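Local coordinates for protein anthranilate synthase component I (PDB 5KCK) that belongs to the anthranilate synthase component one family, as a bacterial mixed alpha-beta protein built around large antiparallel sheets, at residues 51-54 and 59-62; 72-77 and 121-126; 98-103 and 109-114. All coordinates share one frame; numbering follows the deposited sequence.

Interaction 1: 51-54 and 59-62; sequences EIKF and LYQN
Ile52 faces Gln61, Lys53 faces Tyr60 and Phe54 faces Leu59 where strands 51-54 and 59-61, the arms of a beta hairpin, run antiparallel at 169° with axes 4.8 Å apart. Lys53 and Tyr60 make the hydrogen-bonded pair: Tyr60 N donates to Lys53 O at 2.8 Å and Lys53 N to Tyr60 O at 3.1 Å. At the end away from the turn, Asn62 N donates to Glu51 O at 3.0 Å, but a side chain accepts the return bond. Asn62 OD1 takes Glu51 N at 2.8 Å, the donor lying nearly along the C=O axis. The CB of Asn62 heads away from the partner strand; chi1 of -77° sets CG beside its own backbone N and brings the amide back. On one face, Leu59 CD1 lies alongside Ile52 CG2 at 4.1 Å, the two branched chains pointing the same way, while Leu59 CB meets the Phe54 ring in plane at its edge, 4.0 Å from Phe54 CD1. Leu74 and Phe73 of helix 70-78 pack there against Ile52 and Leu59, respectively. On the other face the Lys53 chain passes obliquely across Tyr60, CD 4.2 Å from the ring atom CD1. Glu51 OE2 hydrogen-bonds His122 on the next strand. The hairpin thus has a mostly apolar side turned to the helix, with Gln61 at its end, and a more polar one, and Asn62 prolongs the pairing just past its strand.

Interaction 2: 72-77 and 121-126; sequences DFLYEV and MHFFVY
Leu74 and Phe123 carry this contact between helix 70-78 and strand 121-126, their CA atoms 8.7 Å apart and their side chains crossing at about a right angle. The CH-pi interaction comes from one methyl: Leu74 CD2 sits 4.2 Å from the centroid of the Phe123 ring and 29° off its normal, displaced toward CE2, which it approaches to 3.7 Å. The second methyl, Leu74 CD1, comes within 4.0 Å of Phe123 CD2, so both methyls lie above the same side of the ring plane, CD2 nearer the centre and CD1 out by the CG-CD2 rim. With CG of Leu74 anti to the backbone N (chi1 173°), the fork projects from the helix to the strand. Apolar packing beyond the ring is lighter: Leu74 CD2 lies 4.5 Å from SE of the selenomethionine Met121, two residues along the strand on the same face. Hydrogen bonds join backbones within the helix, such as Val77 N to Phe73 O at 2.9 Å, but none bridges the two segments. Ala93 and Val97 of the adjoining strand also pack on Phe123. The alternate residues turn to the opposite face, where His122 hydrogen-bonds Glu51 and Tyr250, and Tyr126 OH hydrogen-bonds the carbonyl of His25 of the second subunit. Buried and apolar, this contact brings helix and strand together through non-polar packing, while those polar and intersubunit bonds lie on the strand's opposite face.

Interaction 3: 98-103 and 109-114; sequences GYDMIS and GQIPED
Ile111 reaches from segment 109-114 with two of its carbons toward a short 3-10 turn, touching Asp100 and Ser103. The close part is small. Ile111 CG2 meets Asp100 OD1 at 3.6 Å, the two side chains crossing at a slant, and CD1 extends to Ser103, lying 3.8 Å from OG and 4.0 Å from CB. The Ile111 torsions divide this work: at chi1 -61° CG1 stands anti to the carbonyl carbon and carries CD1 to the serine, while CG2, anti to the backbone N, is left for the aspartate. The polar atoms under the isoleucine have partners of their own. Ser103 OG donates to Asp100 O at 2.6 Å, nearly in line with the C=O bond, and Ser103 N donates to the same oxygen at 3.0 Å; two bonds from one residue close the turn on that carbonyl. The carboxylate of Asp100 is held outside the two segments, OD1 by Tyr380 OH and OD2 by Gly388 N. Hydrogen bonding across the contact itself is absent, and the union is a light van der Waals one. Away from the Ile111 side chain the contact is looser: Ser103 CA and Gly109 CA are 8.1 Å apart, and Gly109, Gln110 and Glu113 are exposed to solvent. Both segments belong to the long connection between strands 92-97 and 121-126. Beside them runs helix 372-382, with Tyr99 packed on Met376 and Ile379 and Pro112 on Tyr380, while Met101 packs on Pro70 and Leu71 at the start of helix 70-78.

All three contacts lie in the N-terminal family region. Interactions 1 and 2 have centres 8 Å apart and share one sheet: strands 50-55 and 121-126 are neighbours there, joined by Ile52 O to Phe123 N, and helix 70-78 packs on the hairpin and the next strand together. Interaction 1 closes first along the chain; interaction 3 is then nested inside the 43-residue excursion closed by interaction 2. Its centre is about 18 Å from that of interaction 1 and about 20 Å from that of interaction 2, yet Met101 SE touches both Phe54 and Met121. The selenomethionine links the connecting loop to the sheet, and the loop in turn meets helix 372-382 of the C-terminal family region.

Interaction 1: 51-54 and 59-62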
ATOM      1  N   GLU A  51     -27.392  19.661   6.489  1.00 23.66           N
ATOM      2  CA  GLU A  51     -27.965  18.505   5.816  1.00 21.80           C
ATOM      3  C   GLU A  51     -28.837  19.013   4.678  1.00 23.01           C
ATOM      4  O   GLU A  51     -29.717  19.854   4.894  1.00 23.62           O
ATOM      5  CB  GLU A  51     -28.807  17.669   6.784  1.00 28.80           C
ATOM      6  CG  GLU A  51     -29.524  16.510   6.139  1.00 36.68           C
ATOM      7  CD  GLU A  51     -30.515  15.841   7.078  1.00 46.37           C
ATOM      8  OE1 GLU A  51     -31.534  16.475   7.431  1.00 47.42           O
ATOM      9  OE2 GLU A  51     -30.270  14.679   7.463  1.00 44.81           O
ATOM     10  N   ILE A  52     -28.596  18.518   3.473  1.00 20.04           N
ATOM     11  CA  ILE A  52     -29.394  18.892   2.312  1.00 26.25           C
ATOM     12  C   ILE A  52     -30.022  17.629   1.755  1.00 27.81           C
ATOM     13  O   ILE A  52     -29.318  16.662   1.442  1.00 27.61           O
ATOM     14  CB  ILE A  52     -28.563  19.616   1.248  1.00 25.37           C
ATOM     15  CG1 ILE A  52     -27.948  20.870   1.865  1.00 23.03           C
ATOM     16  CG2 ILE A  52     -29.438  19.954   0.040  1.00 23.11           C
ATOM     17  CD1 ILE A  52     -27.124  21.668   0.927  1.00 31.72           C
ATOM     18  N   LYS A  53     -31.342  17.635   1.636  1.00 25.90           N
ATOM     19  CA  LYS A  53     -32.076  16.418   1.343  1.00 32.28           C
ATOM     20  C   LYS A  53     -33.259  16.748   0.445  1.00 29.06           C
ATOM     21  O   LYS A  53     -33.876  17.809   0.583  1.00 30.32           O
ATOM     22  CB  LYS A  53     -32.515  15.745   2.661  1.00 30.28           C
ATOM     23  CG  LYS A  53     -33.870  15.092   2.651  1.00 44.36           C
ATOM     24  CD  LYS A  53     -34.451  15.006   4.055  1.00 52.72           C
ATOM     25  CE  LYS A  53     -33.677  14.051   4.943  1.00 57.79           C
ATOM     26  NZ  LYS A  53     -34.324  13.926   6.290  1.00 61.16           N
ATOM     27  N   PHE A  54     -33.548  15.843  -0.490  1.00 28.17           N
ATOM     28  CA  PHE A  54     -34.715  15.922  -1.366  1.00 22.84           C
ATOM     29  C   PHE A  54     -35.531  14.652  -1.175  1.00 29.65           C
ATOM     30  O   PHE A  54     -35.048  13.548  -1.462  1.00 27.25           O
ATOM     31  CB  PHE A  54     -34.297  16.074  -2.833  1.00 22.66           C
ATOM     32  CG  PHE A  54     -35.422  16.475  -3.757  1.00 30.41           C
ATOM     33  CD1 PHE A  54     -36.006  17.726  -3.660  1.00 24.77           C
ATOM     34  CD2 PHE A  54     -35.868  15.614  -4.743  1.00 30.80           C
ATOM     35  CE1 PHE A  54     -37.031  18.104  -4.515  1.00 30.97           C
ATOM     36  CE2 PHE A  54     -36.893  15.985  -5.600  1.00 29.89           C
ATOM     37  CZ  PHE A  54     -37.473  17.234  -5.487  1.00 30.38           C
ATOM     38  N   LEU A  59     -37.521  20.010  -1.086  1.00 30.29           N
ATOM     39  CA  LEU A  59     -36.114  20.260  -0.786  1.00 30.47           C
ATOM     40  C   LEU A  59     -35.975  20.828   0.624  1.00 36.60           C
ATOM     41  O   LEU A  59     -36.642  21.809   0.971  1.00 27.39           O
ATOM     42  CB  LEU A  59     -35.513  21.226  -1.811  1.00 26.00           C
ATOM     43  CG  LEU A  59     -34.044  21.629  -1.650  1.00 25.04           C
ATOM     44  CD1 LEU A  59     -33.087  20.421  -1.729  1.00 23.62           C
ATOM     45  CD2 LEU A  59     -33.682  22.679  -2.699  1.00 25.53           C
ATOM     46  N   TYR A  60     -35.097  20.224   1.428  1.00 30.56           N
ATOM     47  CA  TYR A  60     -34.887  20.634   2.812  1.00 28.09           C
ATOM     48  C   TYR A  60     -33.431  20.990   3.057  1.00 26.47           C
ATOM     49  O   TYR A  60     -32.523  20.330   2.540  1.00 29.31           O
ATOM     50  CB  TYR A  60     -35.275  19.534   3.798  1.00 29.91           C
ATOM     51  CG  TYR A  60     -36.708  19.091   3.722  1.00 32.90           C
ATOM     52  CD1 TYR A  60     -37.082  18.054   2.875  1.00 33.46           C
ATOM     53  CD2 TYR A  60     -37.690  19.693   4.507  1.00 32.67           C
ATOM     54  CE1 TYR A  60     -38.392  17.625   2.801  1.00 27.16           C
ATOM     55  CE2 TYR A  60     -39.012  19.269   4.446  1.00 28.93           C
ATOM     56  CZ  TYR A  60     -39.350  18.233   3.589  1.00 28.60           C
ATOM     57  OH  TYR A  60     -40.644  17.804   3.499  1.00 42.69           O
ATOM     58  N   GLN A  61     -33.216  22.029   3.864  1.00 24.94           N
ATOM     59  CA  GLN A  61     -31.903  22.348   4.415  1.00 24.25           C
ATOM     60  C   GLN A  61     -32.055  22.479   5.921  1.00 24.78           C
ATOM     61  O   GLN A  61     -32.755  23.380   6.395  1.00 26.02           O
ATOM     62  CB  GLN A  61     -31.329  23.640   3.823  1.00 24.59           C
ATOM     63  CG  GLN A  61     -29.929  23.961   4.330  1.00 23.97           C
ATOM     64  CD  GLN A  61     -29.411  25.303   3.839  1.00 43.96           C
ATOM     65  OE1 GLN A  61     -30.189  26.228   3.603  1.00 42.22           O
ATOM     66  NE2 GLN A  61     -28.093  25.413   3.678  1.00 23.88           N
ATOM     67  N   ASN A  62     -31.394  21.586   6.665  1.00 26.14           N
ATOM     68  CA  ASN A  62     -31.556  21.487   8.116  1.00 26.35           C
ATOM     69  C   ASN A  62     -33.026  21.558   8.512  1.00 26.85           C
ATOM     70  O   ASN A  62     -33.396  22.292   9.436  1.00 28.63           O
ATOM     71  CB  ASN A  62     -30.770  22.590   8.831  1.00 24.84           C
ATOM     72  CG  ASN A  62     -29.284  22.302   8.893  1.00 32.73           C
ATOM     73  OD1 ASN A  62     -28.776  21.424   8.187  1.00 28.24           O
ATOM     74  ND2 ASN A  62     -28.573  23.049   9.735  1.00 24.05           N
TER

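Interaction 2: 72-77 and 121-126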
ATOM      1  N   ASP A  72     -29.345  22.723  -8.384  1.00 24.39           N
ATOM      2  CA  ASP A  72     -28.893  24.112  -8.406  1.00 32.07           C
ATOM      3  C   ASP A  72     -28.663  24.633  -6.994  1.00 35.63           C
ATOM      4  O   ASP A  72     -27.667  25.318  -6.734  1.00 32.73           O
ATOM      5  CB  ASP A  72     -29.901  25.004  -9.138  1.00 30.47           C
ATOM      6  CG  ASP A  72     -29.999  24.683 -10.619  1.00 50.53           C
ATOM      7  OD1 ASP A  72     -29.162  23.900 -11.126  1.00 55.94           O
ATOM      8  OD2 ASP A  72     -30.912  25.226 -11.277  1.00 58.56           O
ATOM      9  N   PHE A  73     -29.565  24.311  -6.063  1.00 24.79           N
ATOM     10  CA  PHE A  73     -29.383  24.773  -4.693  1.00 29.34           C
ATOM     11  C   PHE A  73     -28.162  24.124  -4.053  1.00 25.53           C
ATOM     12  O   PHE A  73     -27.366  24.801  -3.393  1.00 25.54           O
ATOM     13  CB  PHE A  73     -30.633  24.490  -3.855  1.00 24.95           C
ATOM     14  CG  PHE A  73     -30.569  25.070  -2.463  1.00 26.93           C
ATOM     15  CD1 PHE A  73     -30.681  26.440  -2.262  1.00 26.27           C
ATOM     16  CD2 PHE A  73     -30.383  24.245  -1.360  1.00 27.48           C
ATOM     17  CE1 PHE A  73     -30.617  26.983  -0.978  1.00 28.58           C
ATOM     18  CE2 PHE A  73     -30.323  24.775  -0.076  1.00 27.76           C
ATOM     19  CZ  PHE A  73     -30.439  26.144   0.117  1.00 25.67           C
ATOM     20  N   LEU A  74     -27.999  22.814  -4.237  1.00 27.92           N
ATOM     21  CA  LEU A  74     -26.855  22.139  -3.643  1.00 23.59           C
ATOM     22  C   LEU A  74     -25.548  22.778  -4.094  1.00 27.61           C
ATOM     23  O   LEU A  74     -24.655  23.032  -3.277  1.00 24.48           O
ATOM     24  CB  LEU A  74     -26.875  20.657  -3.997  1.00 20.67           C
ATOM     25  CG  LEU A  74     -25.641  19.872  -3.563  1.00 29.75           C
ATOM     26  CD1 LEU A  74     -25.688  19.604  -2.070  1.00 26.91           C
ATOM     27  CD2 LEU A  74     -25.502  18.579  -4.374  1.00 32.01           C
ATOM     28  N   TYR A  75     -25.425  23.068  -5.391  1.00 28.52           N
ATOM     29  CA  TYR A  75     -24.188  23.659  -5.879  1.00 26.22           C
ATOM     30  C   TYR A  75     -23.985  25.050  -5.306  1.00 31.66           C
ATOM     31  O   TYR A  75     -22.883  25.396  -4.869  1.00 25.69           O
ATOM     32  CB  TYR A  75     -24.185  23.719  -7.403  1.00 24.18           C
ATOM     33  CG  TYR A  75     -22.827  24.084  -7.951  1.00 23.87           C
ATOM     34  CD1 TYR A  75     -21.851  23.112  -8.113  1.00 24.29           C
ATOM     35  CD2 TYR A  75     -22.513  25.401  -8.289  1.00 24.19           C
ATOM     36  CE1 TYR A  75     -20.598  23.436  -8.610  1.00 34.37           C
ATOM     37  CE2 TYR A  75     -21.260  25.741  -8.785  1.00 26.63           C
ATOM     38  CZ  TYR A  75     -20.306  24.746  -8.942  1.00 31.12           C
ATOM     39  OH  TYR A  75     -19.059  25.041  -9.431  1.00 33.78           O
ATOM     40  N   GLU A  76     -25.043  25.859  -5.307  1.00 23.91           N
ATOM     41  CA  GLU A  76     -24.958  27.210  -4.771  1.00 28.98           C
ATOM     42  C   GLU A  76     -24.504  27.212  -3.313  1.00 27.92           C
ATOM     43  O   GLU A  76     -23.657  28.024  -2.924  1.00 35.19           O
ATOM     44  CB  GLU A  76     -26.311  27.893  -4.932  1.00 27.93           C
ATOM     45  CG  GLU A  76     -26.410  29.264  -4.330  1.00 36.81           C
ATOM     46  CD  GLU A  76     -27.792  29.845  -4.516  1.00 49.15           C
ATOM     47  OE1 GLU A  76     -28.444  30.152  -3.492  1.00 52.40           O
ATOM     48  OE2 GLU A  76     -28.224  29.966  -5.688  1.00 45.22           O
ATOM     49  N   VAL A  77     -25.028  26.294  -2.497  1.00 23.54           N
ATOM     50  CA  VAL A  77     -24.642  26.257  -1.088  1.00 29.36           C
ATOM     51  C   VAL A  77     -23.213  25.744  -0.928  1.00 30.40           C
ATOM     52  O   VAL A  77     -22.462  26.214  -0.065  1.00 29.93           O
ATOM     53  CB  VAL A  77     -25.642  25.403  -0.286  1.00 34.99           C
ATOM     54  CG1 VAL A  77     -25.041  24.989   1.060  1.00 36.90           C
ATOM     55  CG2 VAL A  77     -26.937  26.173  -0.078  1.00 31.18           C
HETATM   56  N   MSE A 121     -32.297  12.318  -2.639  1.00 32.98           N
HETATM   57  CA  MSE A 121     -30.981  12.925  -2.530  1.00 23.80           C
HETATM   58  C   MSE A 121     -30.723  13.223  -1.065  1.00 24.32           C
HETATM   59  O   MSE A 121     -31.625  13.674  -0.355  1.00 24.80           O
HETATM   60  CB  MSE A 121     -30.891  14.208  -3.363  1.00 19.91           C
HETATM   61  CG  MSE A 121     -29.555  14.892  -3.290  1.00 32.37           C
HETATM   62 SE   MSE A 121     -29.526  16.594  -4.249  0.71 35.49          SE
HETATM   63  CE  MSE A 121     -30.311  17.723  -2.864  1.00 30.91           C
ATOM     64  N   HIS A 122     -29.498  12.974  -0.617  1.00 19.99           N
ATOM     65  CA  HIS A 122     -29.122  13.229   0.768  1.00 21.85           C
ATOM     66  C   HIS A 122     -27.633  13.542   0.817  1.00 27.12           C
ATOM     67  O   HIS A 122     -26.802  12.688   0.483  1.00 22.21           O
ATOM     68  CB  HIS A 122     -29.456  12.028   1.650  1.00 20.46           C
ATOM     69  CG  HIS A 122     -29.698  12.377   3.086  1.00 31.24           C
ATOM     70  ND1 HIS A 122     -30.343  11.527   3.958  1.00 29.58           N
ATOM     71  CD2 HIS A 122     -29.380  13.482   3.803  1.00 30.14           C
ATOM     72  CE1 HIS A 122     -30.417  12.097   5.149  1.00 31.38           C
ATOM     73  NE2 HIS A 122     -29.837  13.282   5.082  1.00 27.83           N
ATOM     74  N   PHE A 123     -27.296  14.761   1.225  1.00 22.34           N
ATOM     75  CA  PHE A 123     -25.911  15.165   1.412  1.00 22.14           C
ATOM     76  C   PHE A 123     -25.734  15.773   2.791  1.00 26.99           C
ATOM     77  O   PHE A 123     -26.618  16.477   3.291  1.00 18.35           O
ATOM     78  CB  PHE A 123     -25.465  16.192   0.348  1.00 17.71           C
ATOM     79  CG  PHE A 123     -25.198  15.592  -0.999  1.00 25.81           C
ATOM     80  CD1 PHE A 123     -23.965  15.021  -1.285  1.00 24.74           C
ATOM     81  CD2 PHE A 123     -26.178  15.601  -1.987  1.00 27.28           C
ATOM     82  CE1 PHE A 123     -23.712  14.466  -2.532  1.00 27.40           C
ATOM     83  CE2 PHE A 123     -25.935  15.049  -3.237  1.00 23.97           C
ATOM     84  CZ  PHE A 123     -24.702  14.478  -3.511  1.00 17.49           C
ATOM     85  N   PHE A 124     -24.586  15.507   3.395  1.00 20.70           N
ATOM     86  CA  PHE A 124     -24.117  16.293   4.523  1.00 24.14           C
ATOM     87  C   PHE A 124     -23.010  17.234   4.043  1.00 26.24           C
ATOM     88  O   PHE A 124     -22.211  16.885   3.169  1.00 21.13           O
ATOM     89  CB  PHE A 124     -23.593  15.397   5.651  1.00 18.49           C
ATOM     90  CG  PHE A 124     -24.653  14.614   6.381  1.00 22.79           C
ATOM     91  CD1 PHE A 124     -25.621  15.256   7.139  1.00 26.16           C
ATOM     92  CD2 PHE A 124     -24.637  13.230   6.365  1.00 25.64           C
ATOM     93  CE1 PHE A 124     -26.586  14.531   7.837  1.00 24.00           C
ATOM     94  CE2 PHE A 124     -25.588  12.500   7.067  1.00 31.85           C
ATOM     95  CZ  PHE A 124     -26.567  13.151   7.797  1.00 28.22           C
ATOM     96  N   VAL A 125     -22.955  18.424   4.636  1.00 20.45           N
ATOM     97  CA  VAL A 125     -22.028  19.475   4.215  1.00 26.11           C
ATOM     98  C   VAL A 125     -21.026  19.718   5.337  1.00 22.13           C
ATOM     99  O   VAL A 125     -21.415  20.100   6.445  1.00 26.10           O
ATOM    100  CB  VAL A 125     -22.777  20.763   3.847  1.00 22.50           C
ATOM    101  CG1 VAL A 125     -21.811  21.797   3.315  1.00 19.23           C
ATOM    102  CG2 VAL A 125     -23.878  20.457   2.837  1.00 18.98           C
ATOM    103  N   TYR A 126     -19.739  19.522   5.045  1.00 21.38           N
ATOM    104  CA  TYR A 126     -18.699  19.436   6.067  1.00 18.04           C
ATOM    105  C   TYR A 126     -17.614  20.495   5.893  1.00 28.68           C
ATOM    106  O   TYR A 126     -17.131  20.737   4.777  1.00 23.34           O
ATOM    107  CB  TYR A 126     -17.995  18.072   6.050  1.00 17.51           C
ATOM    108  CG  TYR A 126     -18.873  16.879   6.317  1.00 21.60           C
ATOM    109  CD1 TYR A 126     -19.080  16.413   7.612  1.00 19.88           C
ATOM    110  CD2 TYR A 126     -19.472  16.199   5.269  1.00 19.07           C
ATOM    111  CE1 TYR A 126     -19.875  15.297   7.851  1.00 21.79           C
ATOM    112  CE2 TYR A 126     -20.266  15.098   5.494  1.00 16.70           C
ATOM    113  CZ  TYR A 126     -20.468  14.647   6.783  1.00 19.41           C
ATOM    114  OH  TYR A 126     -21.264  13.540   6.992  1.00 24.18           O
TER

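Interaction 3: 98-103 and 109-114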
ATOM      1  N   GLY A  98     -30.046   9.671  -5.837  1.00 21.71           N
ATOM      2  CA  GLY A  98     -30.748   8.458  -6.202  1.00 20.50           C
ATOM      3  C   GLY A  98     -31.027   8.385  -7.692  1.00 21.02           C
ATOM      4  O   GLY A  98     -31.092   9.393  -8.392  1.00 20.64           O
ATOM      5  N   TYR A  99     -31.183   7.154  -8.176  1.00 23.06           N
ATOM      6  CA  TYR A  99     -31.520   6.929  -9.578  1.00 26.05           C
ATOM      7  C   TYR A  99     -32.710   7.774 -10.001  1.00 25.14           C
ATOM      8  O   TYR A  99     -32.718   8.354 -11.094  1.00 31.36           O
ATOM      9  CB  TYR A  99     -31.805   5.443  -9.782  1.00 25.09           C
ATOM     10  CG  TYR A  99     -32.383   5.048 -11.123  1.00 24.89           C
ATOM     11  CD1 TYR A  99     -33.767   5.028 -11.331  1.00 35.37           C
ATOM     12  CD2 TYR A  99     -31.559   4.642 -12.159  1.00 22.92           C
ATOM     13  CE1 TYR A  99     -34.309   4.642 -12.554  1.00 30.78           C
ATOM     14  CE2 TYR A  99     -32.086   4.243 -13.376  1.00 30.10           C
ATOM     15  CZ  TYR A  99     -33.458   4.249 -13.571  1.00 28.35           C
ATOM     16  OH  TYR A  99     -33.971   3.864 -14.782  1.00 25.81           O
ATOM     17  N   ASP A 100     -33.707   7.889  -9.124  1.00 24.03           N
ATOM     18  CA  ASP A 100     -34.970   8.522  -9.470  1.00 25.33           C
ATOM     19  C   ASP A 100     -34.885  10.038  -9.564  1.00 23.41           C
ATOM     20  O   ASP A 100     -35.847  10.665 -10.018  1.00 36.74           O
ATOM     21  CB  ASP A 100     -36.021   8.090  -8.457  1.00 28.29           C
ATOM     22  CG  ASP A 100     -36.143   6.578  -8.386  1.00 32.32           C
ATOM     23  OD1 ASP A 100     -36.888   6.016  -9.208  1.00 29.82           O
ATOM     24  OD2 ASP A 100     -35.459   5.952  -7.543  1.00 27.88           O
HETATM   25  N   MSE A 101     -33.767  10.637  -9.178  1.00 24.33           N
HETATM   26  CA  MSE A 101     -33.588  12.065  -9.375  1.00 29.08           C
HETATM   27  C   MSE A 101     -33.742  12.460 -10.848  1.00 25.59           C
HETATM   28  O   MSE A 101     -34.234  13.543 -11.152  1.00 27.44           O
HETATM   29  CB  MSE A 101     -32.228  12.496  -8.842  1.00 39.81           C
HETATM   30  CG  MSE A 101     -32.195  12.567  -7.325  1.00 57.35           C
HETATM   31 SE   MSE A 101     -33.232  14.077  -6.622  1.00 67.99          SE
HETATM   32  CE  MSE A 101     -32.273  15.507  -7.552  1.00 47.16           C
ATOM     33  N   ILE A 102     -33.341  11.572 -11.762  1.00 27.56           N
ATOM     34  CA  ILE A 102     -33.432  11.889 -13.184  1.00 29.52           C
ATOM     35  C   ILE A 102     -34.880  12.120 -13.615  1.00 25.58           C
ATOM     36  O   ILE A 102     -35.123  12.768 -14.640  1.00 32.40           O
ATOM     37  CB  ILE A 102     -32.759  10.781 -14.034  1.00 29.18           C
ATOM     38  CG1 ILE A 102     -32.510  11.270 -15.468  1.00 33.69           C
ATOM     39  CG2 ILE A 102     -33.620   9.526 -14.077  1.00 25.93           C
ATOM     40  CD1 ILE A 102     -31.655  12.523 -15.552  1.00 37.19           C
ATOM     41  N   SER A 103     -35.854  11.632 -12.839  1.00 31.17           N
ATOM     42  CA  SER A 103     -37.257  11.892 -13.152  1.00 35.14           C
ATOM     43  C   SER A 103     -37.596  13.376 -13.085  1.00 35.55           C
ATOM     44  O   SER A 103     -38.601  13.793 -13.672  1.00 32.50           O
ATOM     45  CB  SER A 103     -38.175  11.109 -12.209  1.00 34.63           C
ATOM     46  OG  SER A 103     -38.090  11.609 -10.884  1.00 42.23           O
ATOM     47  N   GLY A 109     -41.991   8.130 -16.615  1.00 42.71           N
ATOM     48  CA  GLY A 109     -43.223   7.452 -16.265  1.00 36.41           C
ATOM     49  C   GLY A 109     -43.413   7.333 -14.766  1.00 43.48           C
ATOM     50  O   GLY A 109     -42.630   7.843 -13.956  1.00 42.29           O
ATOM     51  N   GLN A 110     -44.479   6.625 -14.386  1.00 45.48           N
ATOM     52  CA  GLN A 110     -44.819   6.514 -12.974  1.00 44.93           C
ATOM     53  C   GLN A 110     -43.785   5.671 -12.241  1.00 45.38           C
ATOM     54  O   GLN A 110     -43.416   4.582 -12.689  1.00 50.11           O
ATOM     55  CB  GLN A 110     -46.213   5.919 -12.788  1.00 42.17           C
ATOM     56  CG  GLN A 110     -46.593   5.788 -11.317  1.00 41.00           C
ATOM     57  CD  GLN A 110     -48.076   5.607 -11.105  1.00 58.59           C
ATOM     58  OE1 GLN A 110     -48.850   5.534 -12.061  1.00 69.64           O
ATOM     59  NE2 GLN A 110     -48.484   5.533  -9.843  1.00 59.95           N
ATOM     60  N   ILE A 111     -43.313   6.184 -11.116  1.00 43.88           N
ATOM     61  CA  ILE A 111     -42.283   5.501 -10.334  1.00 37.22           C
ATOM     62  C   ILE A 111     -42.956   4.469  -9.431  1.00 39.07           C
ATOM     63  O   ILE A 111     -43.938   4.801  -8.750  1.00 38.67           O
ATOM     64  CB  ILE A 111     -41.484   6.513  -9.525  1.00 36.37           C
ATOM     65  CG1 ILE A 111     -40.803   7.496 -10.480  1.00 30.41           C
ATOM     66  CG2 ILE A 111     -40.465   5.825  -8.629  1.00 40.88           C
ATOM     67  CD1 ILE A 111     -39.993   8.531  -9.797  1.00 27.69           C
ATOM     68  N   PRO A 112     -42.480   3.221  -9.413  1.00 40.02           N
ATOM     69  CA  PRO A 112     -43.144   2.186  -8.604  1.00 33.40           C
ATOM     70  C   PRO A 112     -43.030   2.429  -7.109  1.00 32.76           C
ATOM     71  O   PRO A 112     -42.354   3.357  -6.646  1.00 29.91           O
ATOM     72  CB  PRO A 112     -42.409   0.901  -9.004  1.00 33.81           C
ATOM     73  CG  PRO A 112     -41.729   1.212 -10.296  1.00 38.40           C
ATOM     74  CD  PRO A 112     -41.383   2.667 -10.225  1.00 39.97           C
ATOM     75  N   GLU A 113     -43.709   1.576  -6.352  1.00 33.49           N
ATOM     76  CA  GLU A 113     -43.727   1.663  -4.900  1.00 38.63           C
ATOM     77  C   GLU A 113     -42.314   1.594  -4.327  1.00 33.32           C
ATOM     78  O   GLU A 113     -41.475   0.816  -4.787  1.00 32.63           O
ATOM     79  CB  GLU A 113     -44.598   0.524  -4.346  1.00 45.46           C
ATOM     80  CG  GLU A 113     -44.599   0.370  -2.841  1.00 54.07           C
ATOM     81  CD  GLU A 113     -45.162  -0.975  -2.411  1.00 66.07           C
ATOM     82  OE1 GLU A 113     -45.619  -1.730  -3.296  1.00 70.72           O
ATOM     83  OE2 GLU A 113     -45.136  -1.282  -1.200  1.00 68.94           O
ATOM     84  N   ASP A 114     -42.059   2.423  -3.318  1.00 29.57           N
ATOM     85  CA  ASP A 114     -40.786   2.441  -2.608  1.00 33.98           C
ATOM     86  C   ASP A 114     -40.893   1.527  -1.390  1.00 39.52           C
ATOM     87  O   ASP A 114     -41.609   1.837  -0.435  1.00 40.80           O
ATOM     88  CB  ASP A 114     -40.434   3.867  -2.189  1.00 34.31           C
ATOM     89  CG  ASP A 114     -39.045   3.982  -1.600  1.00 42.43           C
ATOM     90  OD1 ASP A 114     -38.399   2.942  -1.335  1.00 51.23           O
ATOM     91  OD2 ASP A 114     -38.595   5.128  -1.397  1.00 48.21           O
TER